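Local coordinates for GDSL-like Lipase/Acylhydrolase family protein (Neisseria meningitidis, PDB 4K7J) that probably removes O-acetyl groups from peptidoglycan as an esterase of the SGNH hydrolase family, using a catalytic triad, at residues M322-W326 and Q327-G331. Sequence-based numbering, arbitrary orientation.
Sequences MFWSW and QNAMG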
loop_
_atom_site.group_PDB
_atom_site.type_symbol
_atom_site.label_atom_id
_atom_site.label_comp_id
_atom_site.label_asym_id
_atom_site.label_seq_id
_atom_site.Cartn_x
_atom_site.Cartn_y
_atom_site.Cartn_z
ATOM N N MET A 322 -1.716 10.063 -12.349
ATOM C CA MET A 322 -0.301 10.044 -12.686
ATOM C C MET A 322 0.083 8.616 -13.054
ATOM O O MET A 322 -0.606 7.675 -12.659
ATOM C CB MET A 322 0.534 10.535 -11.515
ATOM C CG MET A 322 0.368 12.032 -11.250
ATOM S SD MET A 322 1.179 12.536 -9.727
ATOM C CE MET A 322 0.095 11.780 -8.512
ATOM N N PHE A 323 1.160 8.470 -13.827
ATOM C CA PHE A 323 1.653 7.171 -14.272
ATOM C C PHE A 323 3.177 7.148 -14.163
ATOM O O PHE A 323 3.851 8.035 -14.677
ATOM C CB PHE A 323 1.215 6.899 -15.716
ATOM C CG PHE A 323 1.681 5.574 -16.261
ATOM C CD1 PHE A 323 0.984 4.405 -15.979
ATOM C CD2 PHE A 323 2.809 5.497 -17.065
ATOM C CE1 PHE A 323 1.403 3.194 -16.476
ATOM C CE2 PHE A 323 3.234 4.284 -17.568
ATOM C CZ PHE A 323 2.533 3.133 -17.275
ATOM N N TRP A 324 3.719 6.147 -13.472
ATOM C CA TRP A 324 5.156 5.993 -13.361
ATOM C C TRP A 324 5.566 4.677 -14.003
ATOM O O TRP A 324 5.118 3.613 -13.589
ATOM C CB TRP A 324 5.578 6.014 -11.902
ATOM C CG TRP A 324 7.046 6.126 -11.680
ATOM C CD1 TRP A 324 7.813 7.245 -11.816
ATOM C CD2 TRP A 324 7.929 5.088 -11.229
ATOM N NE1 TRP A 324 9.118 6.966 -11.500
ATOM C CE2 TRP A 324 9.215 5.649 -11.133
ATOM C CE3 TRP A 324 7.751 3.742 -10.895
ATOM C CZ2 TRP A 324 10.325 4.908 -10.719
ATOM C CZ3 TRP A 324 8.852 3.006 -10.491
ATOM C CH2 TRP A 324 10.123 3.594 -10.404
ATOM N N SER A 325 6.413 4.753 -15.024
ATOM C CA SER A 325 6.817 3.549 -15.743
ATOM C C SER A 325 8.012 2.877 -15.098
ATOM O O SER A 325 9.165 3.272 -15.323
ATOM C CB SER A 325 7.150 3.852 -17.207
ATOM O OG SER A 325 7.682 2.686 -17.820
ATOM N N TRP A 326 7.729 1.853 -14.302
ATOM C CA TRP A 326 8.764 1.058 -13.662
ATOM C C TRP A 326 9.622 0.402 -14.736
ATOM O O TRP A 326 10.833 0.296 -14.584
ATOM C CB TRP A 326 8.109 0.010 -12.758
ATOM C CG TRP A 326 9.001 -0.641 -11.758
ATOM C CD1 TRP A 326 10.372 -0.702 -11.775
ATOM C CD2 TRP A 326 8.582 -1.321 -10.565
ATOM N NE1 TRP A 326 10.824 -1.392 -10.669
ATOM C CE2 TRP A 326 9.746 -1.782 -9.914
ATOM C CE3 TRP A 326 7.333 -1.582 -9.986
ATOM C CZ2 TRP A 326 9.698 -2.497 -8.711
ATOM C CZ3 TRP A 326 7.286 -2.303 -8.797
ATOM C CH2 TRP A 326 8.460 -2.744 -8.171
ATOM N N GLN A 327 9.017 -0.029 -15.839
ATOM C CA GLN A 327 9.859 -0.588 -16.901
ATOM C C GLN A 327 10.848 0.451 -17.427
ATOM O O GLN A 327 12.019 0.139 -17.625
ATOM C CB GLN A 327 9.060 -1.231 -18.045
ATOM C CG GLN A 327 9.985 -1.744 -19.163
ATOM C CD GLN A 327 9.301 -2.643 -20.167
ATOM O OE1 GLN A 327 8.908 -3.771 -19.852
ATOM N NE2 GLN A 327 9.176 -2.157 -21.399
ATOM N N ASN A 328 10.405 1.693 -17.627
ATOM C CA ASN A 328 11.338 2.707 -18.114
ATOM C C ASN A 328 12.365 3.084 -17.066
ATOM O O ASN A 328 13.533 3.282 -17.390
ATOM C CB ASN A 328 10.636 3.944 -18.678
ATOM C CG ASN A 328 10.063 3.696 -20.050
ATOM O OD1 ASN A 328 10.433 2.728 -20.721
ATOM N ND2 ASN A 328 9.139 4.549 -20.467
ATOM N N ALA A 329 11.931 3.151 -15.808
ATOM C CA ALA A 329 12.864 3.322 -14.696
ATOM C C ALA A 329 13.986 2.290 -14.727
ATOM O O ALA A 329 15.109 2.594 -14.333
ATOM C CB ALA A 329 12.136 3.246 -13.357
ATOM N N MET A 330 13.682 1.073 -15.180
ATOM C CA MET A 330 14.678 0.003 -15.209
ATOM C C MET A 330 15.650 0.111 -16.386
ATOM O O MET A 330 16.668 -0.578 -16.417
ATOM C CB MET A 330 14.005 -1.368 -15.269
ATOM C CG MET A 330 13.381 -1.841 -13.972
ATOM S SD MET A 330 12.407 -3.320 -14.303
ATOM C CE MET A 330 13.696 -4.502 -14.694
ATOM N N GLY A 331 15.318 0.950 -17.362
ATOM C CA GLY A 331 16.099 1.031 -18.586
ATOM C C GLY A 331 15.310 0.637 -19.815
ATOM O O GLY A 331 15.865 0.528 -20.902
#
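S325 O accepts the backbone N-H of A329 at 2.8 Å (A329 N to S325 O), in the carbonyl plane and nearly straight (170° at the hydrogen). One residue earlier in the turn, N328 N donates to S325 OG at 2.9 Å with a 156° angle. With chi1 at 173°, OG points away from its own N and swings in beside its carbonyl carbon, where it meets this N-H, and the CB of N328 packs against the same oxygen. S325 is thus the N-cap of the short helix 326-329, which follows directly on strand 322-325 of the mixed central sheet, parallel to strand 281-286, in the alpha/beta SGNH hydrolase domain. The third bond, M330 N to W326 O at 3.0 Å, is more bent, its donor tilted from the carbonyl plane. G331 leaves helical geometry with positive phi, closing the turn as a Schellman motif; its N also bonds N328 O. M330 CG lies 3.9 Å from W326 CD1, and M330 SD lies 4.8 Å from the centroid of the W326 five-membered ring, obliquely off its normal, a Met-aromatic contact. The W326 ring also meets H63 edge-to-face and the ring of F352. The benzo end of W324 touches A329, W324 CH2 lying 3.6 Å from A329 CB, while W324 NE1 is hydrogen-bonded to S367 OG on helix 354-373.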